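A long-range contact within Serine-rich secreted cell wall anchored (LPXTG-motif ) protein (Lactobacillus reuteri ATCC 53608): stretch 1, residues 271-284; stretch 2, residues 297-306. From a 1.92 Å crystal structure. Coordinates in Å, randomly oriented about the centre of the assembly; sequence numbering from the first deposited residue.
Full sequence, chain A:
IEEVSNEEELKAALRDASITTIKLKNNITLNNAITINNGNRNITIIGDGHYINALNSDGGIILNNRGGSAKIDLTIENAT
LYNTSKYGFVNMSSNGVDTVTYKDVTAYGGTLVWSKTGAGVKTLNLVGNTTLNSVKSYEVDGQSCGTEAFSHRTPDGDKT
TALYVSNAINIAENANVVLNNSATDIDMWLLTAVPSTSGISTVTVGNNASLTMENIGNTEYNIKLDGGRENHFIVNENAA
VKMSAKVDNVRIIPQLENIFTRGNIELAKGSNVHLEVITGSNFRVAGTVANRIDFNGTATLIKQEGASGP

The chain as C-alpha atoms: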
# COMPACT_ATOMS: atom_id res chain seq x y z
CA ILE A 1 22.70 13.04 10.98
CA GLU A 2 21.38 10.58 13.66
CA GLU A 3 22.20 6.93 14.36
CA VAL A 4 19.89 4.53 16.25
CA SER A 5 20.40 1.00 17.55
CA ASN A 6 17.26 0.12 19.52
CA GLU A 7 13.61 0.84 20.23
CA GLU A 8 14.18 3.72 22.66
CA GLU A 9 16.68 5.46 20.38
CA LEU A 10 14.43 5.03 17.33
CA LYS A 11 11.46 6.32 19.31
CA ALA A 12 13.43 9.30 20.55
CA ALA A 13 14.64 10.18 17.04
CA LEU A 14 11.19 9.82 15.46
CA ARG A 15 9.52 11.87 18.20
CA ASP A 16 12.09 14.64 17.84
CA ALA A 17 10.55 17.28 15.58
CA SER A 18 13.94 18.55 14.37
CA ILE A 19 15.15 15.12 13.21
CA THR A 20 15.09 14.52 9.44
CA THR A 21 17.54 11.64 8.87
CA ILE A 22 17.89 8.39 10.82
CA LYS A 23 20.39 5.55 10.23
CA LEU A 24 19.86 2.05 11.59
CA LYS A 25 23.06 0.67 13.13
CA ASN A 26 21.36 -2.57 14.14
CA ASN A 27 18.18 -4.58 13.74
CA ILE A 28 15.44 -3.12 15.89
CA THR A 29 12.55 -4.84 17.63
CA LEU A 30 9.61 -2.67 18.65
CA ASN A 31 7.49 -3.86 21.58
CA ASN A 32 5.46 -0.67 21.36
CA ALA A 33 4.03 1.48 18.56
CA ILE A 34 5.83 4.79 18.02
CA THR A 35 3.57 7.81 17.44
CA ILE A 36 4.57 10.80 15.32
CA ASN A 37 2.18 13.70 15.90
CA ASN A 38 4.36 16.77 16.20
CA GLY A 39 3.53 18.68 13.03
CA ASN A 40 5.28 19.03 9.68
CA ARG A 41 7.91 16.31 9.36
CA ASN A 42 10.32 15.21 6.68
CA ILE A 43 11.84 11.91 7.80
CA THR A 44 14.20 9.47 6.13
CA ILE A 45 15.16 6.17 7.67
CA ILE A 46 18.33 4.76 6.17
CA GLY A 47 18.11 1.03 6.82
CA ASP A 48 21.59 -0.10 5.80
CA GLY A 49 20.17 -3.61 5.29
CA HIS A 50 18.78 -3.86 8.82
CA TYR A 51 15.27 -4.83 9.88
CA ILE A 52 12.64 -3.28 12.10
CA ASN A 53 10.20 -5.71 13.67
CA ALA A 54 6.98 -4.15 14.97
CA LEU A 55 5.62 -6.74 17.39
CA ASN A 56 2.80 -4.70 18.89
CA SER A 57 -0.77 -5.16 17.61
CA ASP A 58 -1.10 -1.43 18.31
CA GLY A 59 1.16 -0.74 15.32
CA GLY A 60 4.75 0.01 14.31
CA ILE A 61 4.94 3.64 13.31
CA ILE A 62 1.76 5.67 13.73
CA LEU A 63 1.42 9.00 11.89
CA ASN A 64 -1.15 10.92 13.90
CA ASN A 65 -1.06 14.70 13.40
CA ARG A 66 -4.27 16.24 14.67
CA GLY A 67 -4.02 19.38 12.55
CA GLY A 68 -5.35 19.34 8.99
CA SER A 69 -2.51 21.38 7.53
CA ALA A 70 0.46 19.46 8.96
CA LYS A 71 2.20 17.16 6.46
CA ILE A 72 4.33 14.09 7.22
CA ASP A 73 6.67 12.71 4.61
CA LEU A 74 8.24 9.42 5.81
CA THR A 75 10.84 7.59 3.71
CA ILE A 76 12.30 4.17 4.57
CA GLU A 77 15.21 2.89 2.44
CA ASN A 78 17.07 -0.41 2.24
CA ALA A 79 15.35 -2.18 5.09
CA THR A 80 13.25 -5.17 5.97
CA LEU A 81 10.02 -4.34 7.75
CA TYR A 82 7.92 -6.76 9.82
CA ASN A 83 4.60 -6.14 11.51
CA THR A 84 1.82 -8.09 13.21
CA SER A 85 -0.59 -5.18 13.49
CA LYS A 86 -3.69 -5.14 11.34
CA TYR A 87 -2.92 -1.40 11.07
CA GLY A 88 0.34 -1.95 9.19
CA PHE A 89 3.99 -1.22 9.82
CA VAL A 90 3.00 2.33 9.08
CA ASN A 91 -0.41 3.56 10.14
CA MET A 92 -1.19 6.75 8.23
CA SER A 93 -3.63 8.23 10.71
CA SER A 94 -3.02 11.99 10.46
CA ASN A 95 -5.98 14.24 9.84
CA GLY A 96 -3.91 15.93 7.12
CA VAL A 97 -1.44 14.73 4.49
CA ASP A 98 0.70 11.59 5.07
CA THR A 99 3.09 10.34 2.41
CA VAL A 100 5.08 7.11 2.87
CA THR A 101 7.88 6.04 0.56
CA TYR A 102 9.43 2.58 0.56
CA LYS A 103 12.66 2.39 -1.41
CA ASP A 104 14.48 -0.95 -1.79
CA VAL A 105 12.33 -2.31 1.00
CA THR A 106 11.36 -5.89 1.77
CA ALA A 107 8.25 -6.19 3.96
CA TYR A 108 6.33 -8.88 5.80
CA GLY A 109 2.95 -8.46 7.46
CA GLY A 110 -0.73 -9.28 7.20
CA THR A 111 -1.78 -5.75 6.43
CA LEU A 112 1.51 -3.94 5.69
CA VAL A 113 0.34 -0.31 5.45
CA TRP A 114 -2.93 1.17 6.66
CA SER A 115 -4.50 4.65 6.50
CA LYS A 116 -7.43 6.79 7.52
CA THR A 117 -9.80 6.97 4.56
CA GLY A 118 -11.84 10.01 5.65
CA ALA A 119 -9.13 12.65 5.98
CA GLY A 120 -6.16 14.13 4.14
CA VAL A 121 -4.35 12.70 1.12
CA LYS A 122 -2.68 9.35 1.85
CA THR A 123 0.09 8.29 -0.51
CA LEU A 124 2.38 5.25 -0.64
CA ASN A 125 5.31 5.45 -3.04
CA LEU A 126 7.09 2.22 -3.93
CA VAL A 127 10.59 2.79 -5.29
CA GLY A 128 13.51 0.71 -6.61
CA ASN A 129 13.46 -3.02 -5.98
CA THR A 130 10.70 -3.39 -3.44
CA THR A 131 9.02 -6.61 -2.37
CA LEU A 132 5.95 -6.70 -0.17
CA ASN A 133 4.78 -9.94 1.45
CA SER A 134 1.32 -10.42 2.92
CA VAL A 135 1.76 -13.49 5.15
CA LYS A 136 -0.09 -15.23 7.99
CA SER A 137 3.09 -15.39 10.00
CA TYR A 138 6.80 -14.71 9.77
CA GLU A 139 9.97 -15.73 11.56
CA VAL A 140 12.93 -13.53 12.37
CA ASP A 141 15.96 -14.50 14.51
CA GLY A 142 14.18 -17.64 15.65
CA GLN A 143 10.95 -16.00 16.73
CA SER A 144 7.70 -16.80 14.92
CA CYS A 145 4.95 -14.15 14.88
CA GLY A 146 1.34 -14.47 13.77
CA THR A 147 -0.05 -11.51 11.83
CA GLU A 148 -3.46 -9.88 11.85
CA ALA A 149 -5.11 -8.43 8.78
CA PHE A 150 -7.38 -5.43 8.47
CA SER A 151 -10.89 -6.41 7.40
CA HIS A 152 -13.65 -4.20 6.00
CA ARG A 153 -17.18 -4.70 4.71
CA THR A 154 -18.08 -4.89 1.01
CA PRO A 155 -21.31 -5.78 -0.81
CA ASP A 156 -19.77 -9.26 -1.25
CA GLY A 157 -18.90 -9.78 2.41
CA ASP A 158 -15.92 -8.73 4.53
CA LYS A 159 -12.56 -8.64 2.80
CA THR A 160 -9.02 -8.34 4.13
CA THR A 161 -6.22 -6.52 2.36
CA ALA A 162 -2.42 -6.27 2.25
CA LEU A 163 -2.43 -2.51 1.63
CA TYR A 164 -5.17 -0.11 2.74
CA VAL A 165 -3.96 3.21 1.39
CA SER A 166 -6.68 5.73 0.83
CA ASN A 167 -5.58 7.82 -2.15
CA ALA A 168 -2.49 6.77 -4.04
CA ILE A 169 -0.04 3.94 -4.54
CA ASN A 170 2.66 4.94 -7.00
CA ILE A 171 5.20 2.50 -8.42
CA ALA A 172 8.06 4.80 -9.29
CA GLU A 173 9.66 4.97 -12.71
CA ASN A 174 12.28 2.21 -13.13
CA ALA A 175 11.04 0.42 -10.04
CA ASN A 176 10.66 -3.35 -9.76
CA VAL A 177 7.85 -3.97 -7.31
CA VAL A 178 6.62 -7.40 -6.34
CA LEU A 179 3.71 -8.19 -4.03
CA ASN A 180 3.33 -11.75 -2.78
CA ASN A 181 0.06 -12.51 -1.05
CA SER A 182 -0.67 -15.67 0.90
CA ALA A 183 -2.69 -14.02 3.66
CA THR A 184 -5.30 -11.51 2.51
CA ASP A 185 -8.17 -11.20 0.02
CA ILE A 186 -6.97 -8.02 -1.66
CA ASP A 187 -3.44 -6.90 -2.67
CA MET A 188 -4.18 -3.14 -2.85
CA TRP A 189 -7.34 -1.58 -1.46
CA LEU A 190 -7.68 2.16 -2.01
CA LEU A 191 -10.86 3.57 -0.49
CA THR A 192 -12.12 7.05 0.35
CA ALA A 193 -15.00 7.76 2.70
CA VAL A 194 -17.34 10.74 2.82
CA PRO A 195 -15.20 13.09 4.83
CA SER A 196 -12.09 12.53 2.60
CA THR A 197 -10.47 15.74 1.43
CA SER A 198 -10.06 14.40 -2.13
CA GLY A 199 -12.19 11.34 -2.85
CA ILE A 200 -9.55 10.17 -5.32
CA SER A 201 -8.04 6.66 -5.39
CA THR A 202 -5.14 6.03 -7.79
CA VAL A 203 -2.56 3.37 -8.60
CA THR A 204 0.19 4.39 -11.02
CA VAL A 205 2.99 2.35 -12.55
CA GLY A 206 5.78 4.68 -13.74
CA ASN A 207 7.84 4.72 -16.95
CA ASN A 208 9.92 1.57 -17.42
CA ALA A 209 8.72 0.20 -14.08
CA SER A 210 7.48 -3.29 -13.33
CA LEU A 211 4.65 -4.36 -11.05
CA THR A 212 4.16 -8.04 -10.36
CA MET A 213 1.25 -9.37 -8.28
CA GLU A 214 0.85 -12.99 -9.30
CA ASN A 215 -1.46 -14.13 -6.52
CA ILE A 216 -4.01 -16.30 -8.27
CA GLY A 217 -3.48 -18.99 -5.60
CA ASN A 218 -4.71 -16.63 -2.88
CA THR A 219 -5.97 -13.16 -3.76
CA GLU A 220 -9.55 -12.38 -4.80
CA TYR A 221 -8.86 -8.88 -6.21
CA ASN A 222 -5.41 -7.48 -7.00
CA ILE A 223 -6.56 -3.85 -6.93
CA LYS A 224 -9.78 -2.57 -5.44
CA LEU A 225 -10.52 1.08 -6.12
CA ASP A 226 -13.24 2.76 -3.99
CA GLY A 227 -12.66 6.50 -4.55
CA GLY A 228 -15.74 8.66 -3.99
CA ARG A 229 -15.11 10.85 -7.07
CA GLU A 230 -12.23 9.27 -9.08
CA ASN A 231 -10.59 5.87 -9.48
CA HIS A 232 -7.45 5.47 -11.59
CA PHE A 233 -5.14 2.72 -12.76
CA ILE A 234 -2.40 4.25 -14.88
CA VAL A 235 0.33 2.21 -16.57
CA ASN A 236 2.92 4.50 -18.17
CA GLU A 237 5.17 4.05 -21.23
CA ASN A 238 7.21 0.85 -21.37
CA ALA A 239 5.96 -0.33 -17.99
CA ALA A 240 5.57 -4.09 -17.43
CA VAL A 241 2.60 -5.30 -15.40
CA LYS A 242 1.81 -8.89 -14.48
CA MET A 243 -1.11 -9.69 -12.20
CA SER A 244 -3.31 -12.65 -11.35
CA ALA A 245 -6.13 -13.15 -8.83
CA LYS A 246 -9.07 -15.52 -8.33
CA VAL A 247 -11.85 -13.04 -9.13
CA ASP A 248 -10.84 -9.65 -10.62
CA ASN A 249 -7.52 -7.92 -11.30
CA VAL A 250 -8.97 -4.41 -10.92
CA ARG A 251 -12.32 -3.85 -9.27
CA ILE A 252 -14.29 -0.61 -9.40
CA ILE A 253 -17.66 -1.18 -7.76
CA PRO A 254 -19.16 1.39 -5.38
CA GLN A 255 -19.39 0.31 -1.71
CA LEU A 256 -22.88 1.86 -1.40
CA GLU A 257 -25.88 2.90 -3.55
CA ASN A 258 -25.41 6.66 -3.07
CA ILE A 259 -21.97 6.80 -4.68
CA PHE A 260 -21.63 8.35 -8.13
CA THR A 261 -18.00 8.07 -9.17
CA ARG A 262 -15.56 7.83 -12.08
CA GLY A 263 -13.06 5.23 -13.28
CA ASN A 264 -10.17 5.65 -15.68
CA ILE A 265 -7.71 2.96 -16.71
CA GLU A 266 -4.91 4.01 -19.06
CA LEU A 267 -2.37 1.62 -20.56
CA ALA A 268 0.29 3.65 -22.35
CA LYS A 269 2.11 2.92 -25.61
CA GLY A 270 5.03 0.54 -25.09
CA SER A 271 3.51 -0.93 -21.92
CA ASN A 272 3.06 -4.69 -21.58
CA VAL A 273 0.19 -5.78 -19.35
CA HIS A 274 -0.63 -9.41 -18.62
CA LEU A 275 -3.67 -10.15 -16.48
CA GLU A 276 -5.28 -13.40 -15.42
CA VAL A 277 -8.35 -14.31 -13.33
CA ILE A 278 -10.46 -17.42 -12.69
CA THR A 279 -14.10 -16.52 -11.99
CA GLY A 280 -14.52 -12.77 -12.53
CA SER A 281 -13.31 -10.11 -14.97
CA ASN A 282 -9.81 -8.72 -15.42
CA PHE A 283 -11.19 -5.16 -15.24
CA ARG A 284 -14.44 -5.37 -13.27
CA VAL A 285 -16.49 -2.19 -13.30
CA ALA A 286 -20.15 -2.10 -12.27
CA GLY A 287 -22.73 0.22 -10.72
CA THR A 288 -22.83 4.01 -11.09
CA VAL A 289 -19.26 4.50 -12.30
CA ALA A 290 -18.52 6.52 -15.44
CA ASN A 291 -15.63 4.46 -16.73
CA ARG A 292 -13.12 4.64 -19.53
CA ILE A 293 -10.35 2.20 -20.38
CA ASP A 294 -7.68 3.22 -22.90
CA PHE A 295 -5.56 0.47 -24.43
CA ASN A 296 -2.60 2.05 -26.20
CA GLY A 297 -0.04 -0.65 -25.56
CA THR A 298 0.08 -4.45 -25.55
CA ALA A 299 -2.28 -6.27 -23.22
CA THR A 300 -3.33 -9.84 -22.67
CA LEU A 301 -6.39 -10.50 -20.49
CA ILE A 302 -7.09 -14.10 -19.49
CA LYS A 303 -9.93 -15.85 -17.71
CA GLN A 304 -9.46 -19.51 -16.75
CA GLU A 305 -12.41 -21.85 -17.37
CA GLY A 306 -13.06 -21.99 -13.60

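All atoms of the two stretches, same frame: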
# COMPACT_ATOMS: atom_id res chain seq x y z
N SER A 271 3.76 -0.10 -23.10
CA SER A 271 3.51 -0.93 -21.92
C SER A 271 3.12 -2.36 -22.31
O SER A 271 2.60 -2.62 -23.39
CB SER A 271 2.42 -0.32 -21.02
OG SER A 271 1.15 -0.29 -21.67
N ASN A 272 3.38 -3.28 -21.39
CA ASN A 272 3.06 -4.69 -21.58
C ASN A 272 2.34 -5.17 -20.33
O ASN A 272 2.92 -5.22 -19.23
CB ASN A 272 4.31 -5.52 -21.85
CG ASN A 272 4.87 -5.29 -23.25
OD1 ASN A 272 5.73 -4.42 -23.46
ND2 ASN A 272 4.37 -6.05 -24.22
N VAL A 273 1.05 -5.44 -20.48
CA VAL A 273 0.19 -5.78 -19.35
C VAL A 273 -0.37 -7.19 -19.54
O VAL A 273 -0.94 -7.50 -20.58
CB VAL A 273 -0.96 -4.75 -19.19
CG1 VAL A 273 -1.92 -5.15 -18.10
CG2 VAL A 273 -0.40 -3.35 -18.92
N HIS A 274 -0.15 -8.05 -18.56
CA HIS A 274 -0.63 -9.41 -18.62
C HIS A 274 -1.46 -9.69 -17.37
O HIS A 274 -0.97 -9.59 -16.24
CB HIS A 274 0.52 -10.40 -18.73
CG HIS A 274 0.08 -11.81 -18.91
ND1 HIS A 274 -0.46 -12.56 -17.88
CD2 HIS A 274 0.08 -12.62 -20.00
CE1 HIS A 274 -0.77 -13.77 -18.33
NE2 HIS A 274 -0.45 -13.82 -19.61
N LEU A 275 -2.72 -10.03 -17.58
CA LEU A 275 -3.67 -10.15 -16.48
C LEU A 275 -4.40 -11.47 -16.57
O LEU A 275 -4.80 -11.88 -17.66
CB LEU A 275 -4.69 -9.00 -16.52
CG LEU A 275 -4.14 -7.58 -16.56
CD1 LEU A 275 -5.30 -6.60 -16.67
CD2 LEU A 275 -3.28 -7.27 -15.34
N GLU A 276 -4.61 -12.11 -15.43
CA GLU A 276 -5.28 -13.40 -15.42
C GLU A 276 -6.21 -13.52 -14.22
O GLU A 276 -5.84 -13.15 -13.12
CB GLU A 276 -4.25 -14.54 -15.40
CG GLU A 276 -4.89 -15.92 -15.46
CD GLU A 276 -3.90 -17.02 -15.81
OE1 GLU A 276 -2.79 -16.69 -16.28
OE2 GLU A 276 -4.25 -18.20 -15.62
N VAL A 277 -7.43 -14.02 -14.44
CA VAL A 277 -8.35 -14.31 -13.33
C VAL A 277 -8.99 -15.69 -13.54
O VAL A 277 -8.81 -16.31 -14.57
CB VAL A 277 -9.48 -13.26 -13.20
CG1 VAL A 277 -8.91 -11.85 -12.88
CG2 VAL A 277 -10.35 -13.23 -14.45
N ILE A 278 -9.78 -16.14 -12.57
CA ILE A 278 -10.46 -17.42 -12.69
C ILE A 278 -11.97 -17.24 -12.89
O ILE A 278 -12.51 -17.69 -13.89
CB ILE A 278 -10.22 -18.32 -11.46
CG1 ILE A 278 -8.72 -18.50 -11.21
CG2 ILE A 278 -10.87 -19.69 -11.66
CD1 ILE A 278 -8.40 -19.41 -10.04
N THR A 279 -12.64 -16.55 -11.97
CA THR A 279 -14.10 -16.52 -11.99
C THR A 279 -14.72 -15.16 -12.31
O THR A 279 -15.92 -15.09 -12.59
CB THR A 279 -14.71 -17.01 -10.65
OG1 THR A 279 -14.27 -16.16 -9.59
CG2 THR A 279 -14.29 -18.46 -10.34
N GLY A 280 -13.94 -14.09 -12.29
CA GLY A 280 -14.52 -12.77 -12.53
C GLY A 280 -14.09 -12.12 -13.83
O GLY A 280 -14.09 -12.76 -14.89
N SER A 281 -13.71 -10.84 -13.77
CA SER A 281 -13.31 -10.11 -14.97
C SER A 281 -11.98 -9.47 -14.66
O SER A 281 -11.73 -9.09 -13.53
CB SER A 281 -14.33 -9.03 -15.35
OG SER A 281 -15.65 -9.55 -15.38
N ASN A 282 -11.11 -9.35 -15.66
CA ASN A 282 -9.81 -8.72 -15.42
C ASN A 282 -9.99 -7.26 -14.96
O ASN A 282 -9.42 -6.85 -13.95
CB ASN A 282 -8.95 -8.78 -16.68
CG ASN A 282 -8.81 -10.20 -17.20
OD1 ASN A 282 -9.53 -10.63 -18.11
ND2 ASN A 282 -7.90 -10.95 -16.61
N PHE A 283 -10.80 -6.50 -15.69
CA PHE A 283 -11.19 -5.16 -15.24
C PHE A 283 -12.69 -5.24 -14.95
O PHE A 283 -13.50 -5.39 -15.86
CB PHE A 283 -10.90 -4.08 -16.30
CG PHE A 283 -9.44 -3.88 -16.62
CD1 PHE A 283 -8.48 -3.87 -15.61
CD2 PHE A 283 -9.02 -3.66 -17.93
CE1 PHE A 283 -7.14 -3.66 -15.91
CE2 PHE A 283 -7.68 -3.44 -18.23
CZ PHE A 283 -6.74 -3.45 -17.23
N ARG A 284 -13.05 -5.20 -13.67
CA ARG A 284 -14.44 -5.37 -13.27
C ARG A 284 -14.99 -4.03 -12.84
O ARG A 284 -14.59 -3.50 -11.80
CB ARG A 284 -14.56 -6.37 -12.12
CG ARG A 284 -15.99 -6.55 -11.57
CD ARG A 284 -16.95 -7.13 -12.60
NE ARG A 284 -18.30 -7.30 -12.05
CZ ARG A 284 -19.43 -7.14 -12.73
NH1 ARG A 284 -19.41 -6.84 -14.03
NH2 ARG A 284 -20.59 -7.31 -12.11
N GLY A 297 -1.21 0.20 -25.50
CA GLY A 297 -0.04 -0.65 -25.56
C GLY A 297 -0.36 -2.08 -25.97
O GLY A 297 -1.21 -2.32 -26.82
N THR A 298 0.32 -3.03 -25.33
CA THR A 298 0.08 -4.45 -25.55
C THR A 298 -0.52 -5.03 -24.28
O THR A 298 0.05 -4.88 -23.21
CB THR A 298 1.38 -5.20 -25.89
OG1 THR A 298 1.96 -4.61 -27.06
CG2 THR A 298 1.13 -6.68 -26.14
N ALA A 299 -1.67 -5.67 -24.40
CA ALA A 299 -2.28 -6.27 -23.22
C ALA A 299 -2.86 -7.62 -23.55
O ALA A 299 -3.40 -7.84 -24.64
CB ALA A 299 -3.37 -5.35 -22.66
N THR A 300 -2.73 -8.52 -22.59
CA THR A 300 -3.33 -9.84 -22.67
C THR A 300 -4.17 -10.05 -21.42
O THR A 300 -3.66 -9.94 -20.31
CB THR A 300 -2.26 -10.93 -22.78
OG1 THR A 300 -1.51 -10.71 -23.97
CG2 THR A 300 -2.91 -12.32 -22.82
N LEU A 301 -5.47 -10.29 -21.61
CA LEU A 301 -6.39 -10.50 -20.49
C LEU A 301 -6.97 -11.91 -20.55
O LEU A 301 -7.62 -12.28 -21.52
CB LEU A 301 -7.53 -9.46 -20.51
CG LEU A 301 -7.30 -8.10 -19.84
CD1 LEU A 301 -6.11 -7.39 -20.45
CD2 LEU A 301 -8.56 -7.22 -19.94
N ILE A 302 -6.73 -12.69 -19.50
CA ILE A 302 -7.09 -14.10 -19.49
C ILE A 302 -8.08 -14.42 -18.38
O ILE A 302 -7.97 -13.91 -17.27
CB ILE A 302 -5.82 -14.98 -19.36
CG1 ILE A 302 -4.94 -14.81 -20.60
CG2 ILE A 302 -6.19 -16.45 -19.18
CD1 ILE A 302 -3.53 -15.29 -20.40
N LYS A 303 -9.06 -15.25 -18.70
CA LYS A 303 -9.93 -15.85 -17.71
C LYS A 303 -9.85 -17.37 -17.81
O LYS A 303 -10.09 -17.93 -18.88
CB LYS A 303 -11.38 -15.38 -17.91
CG LYS A 303 -12.37 -15.92 -16.88
CD LYS A 303 -13.78 -15.91 -17.44
CE LYS A 303 -14.75 -16.66 -16.54
NZ LYS A 303 -14.39 -18.09 -16.29
N GLN A 304 -9.50 -18.05 -16.72
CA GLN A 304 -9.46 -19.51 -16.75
C GLN A 304 -10.89 -20.02 -16.82
O GLN A 304 -11.81 -19.31 -16.43
CB GLN A 304 -8.77 -20.08 -15.53
CG GLN A 304 -7.35 -19.59 -15.36
CD GLN A 304 -6.64 -20.28 -14.23
OE1 GLN A 304 -7.20 -21.16 -13.55
NE2 GLN A 304 -5.40 -19.87 -13.97
N GLU A 305 -11.08 -21.23 -17.34
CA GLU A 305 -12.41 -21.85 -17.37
C GLU A 305 -13.15 -21.78 -16.02
O GLU A 305 -14.34 -21.47 -15.98
CB GLU A 305 -12.31 -23.32 -17.80
CG GLU A 305 -13.66 -23.96 -18.03
CD GLU A 305 -13.55 -25.43 -18.39
OE1 GLU A 305 -13.25 -26.24 -17.50
OE2 GLU A 305 -13.75 -25.77 -19.58
N GLY A 306 -12.45 -22.07 -14.92
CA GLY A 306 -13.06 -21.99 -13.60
C GLY A 306 -13.59 -23.29 -13.02
O GLY A 306 -14.45 -23.96 -13.61
O HOH W 1 -0.72 -2.42 -22.31
O HOH W 2 3.44 -2.62 -26.18
O HOH W 3 0.78 -8.46 -23.07
O HOH W 4 -10.23 -12.58 -20.30

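Strands 272-277 and 298-303 lie side by side and parallel (8° between their directions), burying 912 Å² with the flanking loops. The backbone ladder alternates: Thr-298 N donates to Ser-271 O (3.0 Å), Val-273 N to Thr-298 O (3.0 Å), Thr-300 N to Val-273 O (2.9 Å), and so on until Gln-304 N reaches Val-277 O (2.9 Å). In this in-register pairing each side chain on one strand lies beside the side chain of its partner, on the same face.

On one face, Val-273, Leu-275 and Val-277 are buried and meet Ala-299, Leu-301 and Lys-303. The small Ala-299 leaves CB 4.3 Å from Val-273 CB; the longer Leu-301 sets CD1 3.9 Å from Leu-275 CD1 and CD2 4.1 Å from Phe-283 CD2, so its two methyls rest against Leu-275 and the Phe-283 ring, which lie on the same side of it. The aliphatic stem of Lys-303 lies along Val-277 (CG to Val-277 CG2, 4.1 Å), while its amine turns to donate to Ile-278 O (NZ to O, 3.1 Å) and to its neighbour Gln-304 O (NZ to O, 2.9 Å). The ammonium thus binds both of two carbonyl oxygens, Ile-278 O and Gln-304 O, which are 3.1 Å apart and, as two acceptors, do not bond to each other.

On the other face, the His-274 ring leans across the gap, NE2 3.5 Å from Ile-302 CD1. Extended Glu-276 passes Ile-302 (CG to CG2, 4.0 Å) and accepts a short hydrogen bond from Gln-304 NE2 at OE2 (2.6 Å).

Beyond the strand, buried Asn-282 points toward the second stretch; its ND2 donates to Ile-302 O (3.0 Å), while its OD1 approaches Leu-301 CB (3.3 Å). Ile-278 fills the far end, CG2 3.7 Å from Gly-306 CA. At the near end, Gly-297 leaves room for Ser-271: an ideal CB would fall 2.6 Å from Ser-271 OG. One water bridges that OG (2.9 Å) and Thr-298 O (2.7 Å).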